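Local coordinates for DNA polymerase (Pyrobaculum calidifontis, PDB 5MDN), which probably catalyses template-directed extension of DNA from deoxyribonucleoside triphosphates, releasing diphosphate, as a family B polymerase, at residues 506-509 with 510-514; 473-476 with 477-481. One frame throughout, in Å; residues are numbered along the deposited sequence.

Contact 1 of 2, residues 506-509 with 510-514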
loop_
_atom_site.group_PDB
_atom_site.type_symbol
_atom_site.label_atom_id
_atom_site.label_comp_id
_atom_site.label_asym_id
_atom_site.label_seq_id
_atom_site.Cartn_x
_atom_site.Cartn_y
_atom_site.Cartn_z
ATOM N N ALA A 506 5.610 -13.549 -3.203
ATOM C CA ALA A 506 5.890 -12.243 -3.794
ATOM C C ALA A 506 5.859 -12.307 -5.314
ATOM O O ALA A 506 5.368 -11.382 -5.973
ATOM C CB ALA A 506 7.242 -11.724 -3.307
ATOM N N LEU A 507 6.382 -13.390 -5.891
ATOM C CA LEU A 507 6.297 -13.575 -7.336
ATOM C C LEU A 507 4.849 -13.748 -7.784
ATOM O O LEU A 507 4.441 -13.192 -8.811
ATOM C CB LEU A 507 7.146 -14.769 -7.761
ATOM C CG LEU A 507 8.658 -14.559 -7.666
ATOM C CD1 LEU A 507 9.388 -15.884 -7.503
ATOM C CD2 LEU A 507 9.179 -13.803 -8.877
ATOM N N LYS A 508 4.067 -14.533 -7.034
ATOM C CA LYS A 508 2.652 -14.723 -7.346
ATOM C C LYS A 508 1.902 -13.395 -7.383
ATOM O O LYS A 508 1.135 -13.127 -8.316
ATOM C CB LYS A 508 2.012 -15.634 -6.302
ATOM C CG LYS A 508 0.519 -15.821 -6.493
ATOM C CD LYS A 508 -0.077 -16.716 -5.424
ATOM C CE LYS A 508 -1.584 -16.829 -5.593
ATOM N NZ LYS A 508 -2.207 -17.662 -4.527
ATOM N N VAL A 509 2.102 -12.554 -6.364
ATOM C CA VAL A 509 1.334 -11.316 -6.253
ATOM C C VAL A 509 1.632 -10.386 -7.422
ATOM O O VAL A 509 0.725 -9.749 -7.974
ATOM C CB VAL A 509 1.610 -10.637 -4.899
ATOM C CG1 VAL A 509 0.880 -9.304 -4.807
ATOM C CG2 VAL A 509 1.194 -11.547 -3.758
ATOM N N MET A 510 2.900 -10.298 -7.827
ATOM C CA MET A 510 3.248 -9.441 -8.956
ATOM C C MET A 510 2.686 -9.990 -10.263
ATOM O O MET A 510 2.239 -9.223 -11.123
ATOM C CB MET A 510 4.764 -9.279 -9.040
ATOM C CG MET A 510 5.367 -8.589 -7.825
ATOM S SD MET A 510 4.791 -6.895 -7.592
ATOM C CE MET A 510 5.169 -6.181 -9.188
ATOM N N ALA A 511 2.709 -11.314 -10.435
ATOM C CA ALA A 511 2.110 -11.923 -11.619
ATOM C C ALA A 511 0.606 -11.677 -11.665
ATOM O O ALA A 511 0.059 -11.288 -12.704
ATOM C CB ALA A 511 2.418 -13.420 -11.645
ATOM N N ASN A 512 -0.085 -11.906 -10.544
ATOM C CA ASN A 512 -1.532 -11.730 -10.509
ATOM C C ASN A 512 -1.947 -10.262 -10.517
ATOM O O ASN A 512 -3.115 -9.963 -10.788
ATOM C CB ASN A 512 -2.115 -12.425 -9.278
ATOM C CG ASN A 512 -1.885 -13.922 -9.292
ATOM O OD1 ASN A 512 -1.582 -14.503 -10.335
ATOM N ND2 ASN A 512 -2.034 -14.558 -8.136
ATOM N N ALA A 513 -1.026 -9.343 -10.224
ATOM C CA ALA A 513 -1.336 -7.920 -10.281
ATOM C C ALA A 513 -1.375 -7.375 -11.702
ATOM O O ALA A 513 -1.875 -6.264 -11.909
ATOM C CB ALA A 513 -0.319 -7.129 -9.457
ATOM N N MET A 514 -0.832 -8.118 -12.673
ATOM C CA MET A 514 -0.772 -7.652 -14.057
ATOM C C MET A 514 -2.146 -7.243 -14.581
ATOM O O MET A 514 -2.295 -6.188 -15.209
ATOM C CB MET A 514 -0.168 -8.742 -14.942
ATOM C CG MET A 514 0.354 -8.246 -16.279
ATOM S SD MET A 514 1.843 -7.247 -16.096
ATOM C CE MET A 514 2.892 -8.383 -15.191
#
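The flat carboxamide of N512 has the carbonyl oxygen of K508, one helical turn earlier, over one of its faces, 3.3 Å from the amide carbon CG to K508 O. K508 CG stands on that same side, obliquely above the nitrogen end, 3.3 Å from N512 ND2. From there the lysine runs on fully extended, and its CE comes alongside the nitrogen end, 3.4 Å from N512 ND2 and little off the level of the amide. K508 gets there because its CG stands opposite the backbone N (chi1 176°), on the side of the next turn, while N512 folds its CG back beside its own nitrogen (chi1 -62°). The amide N-H groups do not aim at K508 O, which lies above their plane, and no hydrogen bond forms there. That oxygen is instead gripped by N512 N at 2.8 Å, nearly straight at 167°. A lysine suits this place because its methylenes can lie against an amide; the sequence matches the KxxxNSxYG motif of family B polymerases, with alanine for the serine, and in relatives this fingers lysine contacts the incoming nucleotide's triphosphate, a role K508 may share. Replacing N512 by an alanine removes the carboxamide beside K508 CG and CE, which is likely to open a gap and let the lysine chain swing more freely, with R480 still against it. M510 keeps its CG beside its own backbone N, 3.4 Å from A506 O, and bends further out carry its end toward helices 370-384 and 326-356. A513 is small enough for helix 370-384 to approach closely through V370 and V374. Y400 OH is hydrogen-bonded to N512 O, A506 packs on helix 326-356, and L507 and K508 on helix 468-486.

Contact 2 of 2, residues 473-476 with 477-481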
loop_
_atom_site.group_PDB
_atom_site.type_symbol
_atom_site.label_atom_id
_atom_site.label_comp_id
_atom_site.label_asym_id
_atom_site.label_seq_id
_atom_site.Cartn_x
_atom_site.Cartn_y
_atom_site.Cartn_z
ATOM N N LEU A 473 5.379 -12.644 -17.785
ATOM C CA LEU A 473 4.669 -13.593 -16.938
ATOM C C LEU A 473 5.310 -14.972 -17.007
ATOM O O LEU A 473 5.441 -15.652 -15.983
ATOM C CB LEU A 473 3.206 -13.674 -17.362
ATOM C CG LEU A 473 2.428 -12.372 -17.213
ATOM C CD1 LEU A 473 1.125 -12.430 -17.997
ATOM C CD2 LEU A 473 2.173 -12.078 -15.749
ATOM N N LYS A 474 5.696 -15.407 -18.211
ATOM C CA LYS A 474 6.374 -16.695 -18.360
ATOM C C LYS A 474 7.616 -16.768 -17.480
ATOM O O LYS A 474 7.912 -17.814 -16.893
ATOM C CB LYS A 474 6.746 -16.933 -19.826
ATOM C CG LYS A 474 5.555 -17.128 -20.754
ATOM C CD LYS A 474 5.950 -17.573 -22.146
ATOM C CE LYS A 474 4.720 -17.613 -23.030
ATOM N NZ LYS A 474 5.075 -17.961 -24.427
ATOM N N HIS A 475 8.358 -15.664 -17.385
ATOM C CA HIS A 475 9.553 -15.634 -16.549
ATOM C C HIS A 475 9.195 -15.652 -15.067
ATOM O O HIS A 475 9.855 -16.331 -14.271
ATOM C CB HIS A 475 10.389 -14.406 -16.899
ATOM C CG HIS A 475 11.751 -14.403 -16.283
ATOM N ND1 HIS A 475 12.030 -13.750 -15.102
ATOM C CD2 HIS A 475 12.911 -14.975 -16.681
ATOM C CE1 HIS A 475 13.307 -13.914 -14.803
ATOM N NE2 HIS A 475 13.863 -14.656 -15.742
ATOM N N LEU A 476 8.163 -14.898 -14.676
ATOM C CA LEU A 476 7.719 -14.914 -13.285
ATOM C C LEU A 476 7.232 -16.299 -12.879
ATOM O O LEU A 476 7.512 -16.763 -11.767
ATOM C CB LEU A 476 6.618 -13.875 -13.069
ATOM C CG LEU A 476 7.018 -12.401 -13.165
ATOM C CD1 LEU A 476 5.799 -11.501 -13.029
ATOM C CD2 LEU A 476 8.061 -12.062 -12.112
ATOM N N VAL A 477 6.495 -16.974 -13.766
ATOM C CA VAL A 477 6.028 -18.328 -13.479
ATOM C C VAL A 477 7.212 -19.275 -13.312
ATOM O O VAL A 477 7.234 -20.109 -12.398
ATOM C CB VAL A 477 5.064 -18.806 -14.579
ATOM C CG1 VAL A 477 4.742 -20.281 -14.405
ATOM C CG2 VAL A 477 3.787 -17.979 -14.560
ATOM N N GLU A 478 8.213 -19.164 -14.189
ATOM C CA GLU A 478 9.385 -20.029 -14.094
ATOM C C GLU A 478 10.152 -19.779 -12.800
ATOM O O GLU A 478 10.554 -20.723 -12.111
ATOM C CB GLU A 478 10.296 -19.814 -15.301
ATOM C CG GLU A 478 11.306 -20.932 -15.523
ATOM C CD GLU A 478 12.172 -20.698 -16.748
ATOM O OE1 GLU A 478 12.605 -19.544 -16.957
ATOM O OE2 GLU A 478 12.427 -21.667 -17.493
ATOM N N LEU A 479 10.388 -18.504 -12.469
ATOM C CA LEU A 479 11.079 -18.164 -11.227
ATOM C C LEU A 479 10.375 -18.770 -10.020
ATOM O O LEU A 479 11.013 -19.383 -9.157
ATOM C CB LEU A 479 11.173 -16.646 -11.075
ATOM C CG LEU A 479 12.155 -15.878 -11.958
ATOM C CD1 LEU A 479 11.975 -14.389 -11.722
ATOM C CD2 LEU A 479 13.586 -16.304 -11.682
ATOM N N ARG A 480 9.052 -18.609 -9.945
ATOM C CA ARG A 480 8.300 -19.154 -8.819
ATOM C C ARG A 480 8.343 -20.676 -8.807
ATOM O O ARG A 480 8.526 -21.287 -7.749
ATOM C CB ARG A 480 6.855 -18.661 -8.873
ATOM C CG ARG A 480 6.039 -18.985 -7.638
ATOM C CD ARG A 480 4.571 -18.692 -7.881
ATOM N NE ARG A 480 3.711 -19.357 -6.907
ATOM C CZ ARG A 480 2.387 -19.419 -7.002
ATOM N NH1 ARG A 480 1.765 -18.866 -8.035
ATOM N NH2 ARG A 480 1.684 -20.042 -6.067
ATOM N N ARG A 481 8.157 -21.301 -9.971
ATOM C CA ARG A 481 8.202 -22.758 -10.056
ATOM C C ARG A 481 9.537 -23.303 -9.564
ATOM O O ARG A 481 9.588 -24.363 -8.930
ATOM C CB ARG A 481 7.928 -23.199 -11.494
ATOM C CG ARG A 481 7.594 -24.673 -11.654
ATOM C CD ARG A 481 6.522 -24.851 -12.717
ATOM N NE ARG A 481 6.957 -24.352 -14.018
ATOM C CZ ARG A 481 6.134 -23.881 -14.950
ATOM N NH1 ARG A 481 4.829 -23.831 -14.720
ATOM N NH2 ARG A 481 6.617 -23.449 -16.108
#
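H475 and L479, one turn apart, set a flat imidazole slantwise against a branched aliphatic tip. L479 CD1 lies 3.4 Å from H475 CE1 and as far from ND1, so the methyl group sits by that side of the ring, and L479 CG follows at 3.6 Å from CE1. The meeting depends on the histidine torsion: with CG opposite the backbone N (chi1 -170°), the ring leans toward the following turn. A histidine suits the place because it offers carbon surface to L479 while its ND1 is hydrogen-bonded to Y381 OH; the two aromatic rings also meet, their planes at about 75°, and the tyrosine probably limits how the imidazole can turn. Beneath them L479 N gives a straight bond to H475 O, 2.9 Å at 170°. Round the helix, V477 brings its CG2 to within 3.2 Å of L473 O, a beta-branched chain lying close to the preceding turn. E478 and K474 are on the more open side, where their charged ends can meet solvent, though K474 also touches M430. R480 stretches its chain from CG to NE, and its NH2 makes a weak hydrogen bond to Q504 OE1. Helix 468-486 is thus amphipathic: L476, L479 and R480 pack on L507 of helix 495-512, L476 and L479 also reach helix 370-384, and L473, K474 and V477 lean on helix 424-431.

How the contacts relate
From the N terminus, contact 2 comes first, within helix 468-486, and contact 1 follows within helix 495-512. Each spans a turn or so of its own helix, so neither closes a long loop, and they stand in series without nesting or crossing. The chain reverses between the helices, which run antiparallel, as in the fingers of family B polymerases, and brings the two contacts together with centres about 10 Å apart. Side chains then mesh: K508 CG lies 3.6 Å from R480 NH1, and M514 CE lies 3.8 Å from L473 CD2. Helix 370-384 is shared by both contacts, while helix 326-356 joins contact 1 and helix 424-431 contact 2.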